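Local coordinates for protein Sqt1 (PDB 4ZOY) that probably acts as a dedicated WD40-repeat chaperone that captures a nascent ribosomal protein during its translation, in support of ribosome biogenesis, at residues G346-S351 against E373-K378. Sequence-based numbering, arbitrary orientation.
Sequences GSTDGS and EDPVVK
Ser347 O takes two N-H groups from opposite faces of its carbonyl plane: Val376 N across the contact, and Gly350 N, which closes the type I turn from Ser347 to Gly350. The Val376 N to Ser347 O bond is 3.0 Å long and nearly straight at hydrogen (165°), although the donor sits well above that plane. Val376 then turns its side chain onto the turn. CG2, anti to the carbonyl carbon, lies 3.5 Å from Gly350 C, while CG1 rests on Gly346 CA at 3.9 Å. Gly350 has a positive phi (95°), readily open to glycine, and its CA lies 3.0 Å from Asp374 O in a bent CA-H...O contact. Pro375 CA makes another with Thr348 O (3.4 Å), and Thr348 CG2 touches the ring at CG, 3.9 Å away. One water donates to both Thr348 O and Glu373 O, 2.6 Å from each. Asp349 OD1 ties the turn to Ser351, accepting from its N in an Asx turn and from its OG through the syn lone pair (2.7 Å); Ser328 OG hydrogen-bonds to OD2. Ser347 OG, itself bonded to Asp329 O, accepts the N-H of Asp349 in an ST turn. One direct hydrogen bond thus joins this hairpin turn to strand 376-381 of the next propeller blade, helped by valine and proline packing and a shared water, while Val376 O is buried without a partner.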
ATOM      1  N   GLY A 346      -4.107  -9.634   6.276  1.00 12.41           N
ATOM      2  CA  GLY A 346      -2.843 -10.276   6.636  1.00 14.30           C
ATOM      3  C   GLY A 346      -2.427  -9.849   8.023  1.00 14.62           C
ATOM      4  O   GLY A 346      -2.499  -8.671   8.365  1.00 14.94           O
ATOM      5  N   SER A 347      -1.979 -10.816   8.828  1.00 14.97           N
ATOM      6  CA  SER A 347      -1.678 -10.572  10.225  1.00 14.28           C
ATOM      7  C   SER A 347      -0.209 -10.767  10.559  1.00 14.75           C
ATOM      8  O   SER A 347       0.484 -11.553   9.906  1.00 15.34           O
ATOM      9  CB  SER A 347      -2.526 -11.512  11.102  1.00 14.58           C
ATOM     10  OG  SER A 347      -2.199 -11.382  12.477  1.00 14.70           O
ATOM     11  N   THR A 348       0.233 -10.069  11.601  1.00 13.77           N
ATOM     12  CA  THR A 348       1.542 -10.295  12.197  1.00 15.59           C
ATOM     13  C   THR A 348       1.740 -11.758  12.624  1.00 16.27           C
ATOM     14  O   THR A 348       2.880 -12.238  12.701  1.00 17.62           O
ATOM     15  CB  THR A 348       1.723  -9.341  13.391  1.00 17.58           C
ATOM     16  OG1 THR A 348       1.642  -7.995  12.906  1.00 19.17           O
ATOM     17  CG2 THR A 348       3.066  -9.537  14.093  1.00 21.74           C
ATOM     18  N   ASP A 349       0.649 -12.482  12.872  1.00 15.65           N
ATOM     19  CA  ASP A 349       0.772 -13.868  13.321  1.00 15.37           C
ATOM     20  C   ASP A 349       1.032 -14.865  12.189  1.00 18.94           C
ATOM     21  O   ASP A 349       1.099 -16.073  12.429  1.00 19.06           O
ATOM     22  CB  ASP A 349      -0.462 -14.290  14.131  1.00 18.05           C
ATOM     23  CG  ASP A 349      -1.733 -14.438  13.298  1.00 18.22           C
ATOM     24  OD1 ASP A 349      -1.698 -14.430  12.051  1.00 16.03           O
ATOM     25  OD2 ASP A 349      -2.798 -14.594  13.933  1.00 18.68           O
ATOM     26  N   GLY A 350       1.187 -14.366  10.963  1.00 16.15           N
ATOM     27  CA  GLY A 350       1.509 -15.223   9.832  1.00 16.11           C
ATOM     28  C   GLY A 350       0.336 -15.716   8.995  1.00 12.96           C
ATOM     29  O   GLY A 350       0.535 -16.387   7.979  1.00 15.46           O
ATOM     30  N   SER A 351      -0.887 -15.385   9.412  1.00 14.77           N
ATOM     31  CA  SER A 351      -2.070 -15.886   8.724  1.00 15.57           C
ATOM     32  C   SER A 351      -2.702 -14.846   7.812  1.00 13.65           C
ATOM     33  O   SER A 351      -2.502 -13.645   7.979  1.00 14.84           O
ATOM     34  CB  SER A 351      -3.128 -16.356   9.723  1.00 13.80           C
ATOM     35  OG  SER A 351      -3.679 -15.252  10.431  1.00 16.22           O
ATOM     36  N   GLU A 373       5.037 -18.523  10.844  1.00 20.75           N
ATOM     37  CA  GLU A 373       4.647 -17.729  12.003  1.00 21.22           C
ATOM     38  C   GLU A 373       5.265 -16.335  11.945  1.00 22.58           C
ATOM     39  O   GLU A 373       5.345 -15.639  12.961  1.00 24.16           O
ATOM     40  CB  GLU A 373       5.037 -18.437  13.308  1.00 25.02           C
ATOM     41  CG  GLU A 373       4.182 -19.673  13.628  1.00 30.25           C
ATOM     42  CD  GLU A 373       4.397 -20.822  12.658  1.00 40.21           C
ATOM     43  OE1 GLU A 373       5.540 -21.330  12.584  1.00 43.38           O
ATOM     44  OE2 GLU A 373       3.429 -21.220  11.968  1.00 42.49           O
ATOM     45  N   ASP A 374       5.697 -15.933  10.751  1.00 20.38           N
ATOM     46  CA  ASP A 374       6.288 -14.617  10.531  1.00 20.43           C
ATOM     47  C   ASP A 374       5.230 -13.656   9.999  1.00 18.90           C
ATOM     48  O   ASP A 374       4.285 -14.085   9.346  1.00 19.93           O
ATOM     49  CB  ASP A 374       7.458 -14.699   9.545  1.00 19.48           C
ATOM     50  CG  ASP A 374       8.538 -15.671   9.995  1.00 23.61           C
ATOM     51  OD1 ASP A 374       9.212 -15.372  10.998  1.00 30.49           O
ATOM     52  OD2 ASP A 374       8.713 -16.722   9.333  1.00 27.42           O
ATOM     53  N   PRO A 375       5.388 -12.356  10.270  1.00 15.86           N
ATOM     54  CA  PRO A 375       4.390 -11.372   9.816  1.00 17.47           C
ATOM     55  C   PRO A 375       4.060 -11.392   8.326  1.00 18.57           C
ATOM     56  O   PRO A 375       4.944 -11.443   7.468  1.00 16.06           O
ATOM     57  CB  PRO A 375       5.039 -10.038  10.180  1.00 18.36           C
ATOM     58  CG  PRO A 375       5.801 -10.353  11.420  1.00 18.83           C
ATOM     59  CD  PRO A 375       6.302 -11.776  11.272  1.00 17.74           C
ATOM     60  N   VAL A 376       2.767 -11.371   8.026  1.00 15.14           N
ATOM     61  CA  VAL A 376       2.306 -11.097   6.678  1.00 15.71           C
ATOM     62  C   VAL A 376       2.320  -9.589   6.522  1.00 18.44           C
ATOM     63  O   VAL A 376       1.586  -8.877   7.206  1.00 22.97           O
ATOM     64  CB  VAL A 376       0.894 -11.641   6.417  1.00 13.81           C
ATOM     65  CG1 VAL A 376       0.502 -11.416   4.959  1.00 17.27           C
ATOM     66  CG2 VAL A 376       0.815 -13.116   6.755  1.00 17.28           C
ATOM     67  N   VAL A 377       3.179  -9.103   5.643  1.00 13.85           N
ATOM     68  CA  VAL A 377       3.451  -7.682   5.519  1.00 13.66           C
ATOM     69  C   VAL A 377       2.471  -6.984   4.572  1.00 13.89           C
ATOM     70  O   VAL A 377       2.018  -5.854   4.829  1.00 15.01           O
ATOM     71  CB  VAL A 377       4.900  -7.473   5.045  1.00 15.08           C
ATOM     72  CG1 VAL A 377       5.162  -6.022   4.678  1.00 17.50           C
ATOM     73  CG2 VAL A 377       5.878  -7.956   6.137  1.00 15.53           C
ATOM     74  N   LYS A 378       2.149  -7.652   3.469  1.00 13.34           N
ATOM     75  CA  LYS A 378       1.287  -7.069   2.453  1.00 12.87           C
ATOM     76  C   LYS A 378       0.498  -8.134   1.737  1.00 12.54           C
ATOM     77  O   LYS A 378       1.035  -9.187   1.405  1.00 13.60           O
ATOM     78  CB  LYS A 378       2.129  -6.278   1.442  1.00 13.29           C
ATOM     79  CG  LYS A 378       1.311  -5.661   0.307  1.00 14.50           C
ATOM     80  CD  LYS A 378       2.182  -4.803  -0.599  1.00 16.49           C
ATOM     81  CE  LYS A 378       1.416  -4.344  -1.833  1.00 18.43           C
ATOM     82  NZ  LYS A 378       2.127  -3.243  -2.547  1.00 19.43           N
TER
HETATM   83  O   HOH W   1       4.727 -13.405  14.173  1.00 30.60           O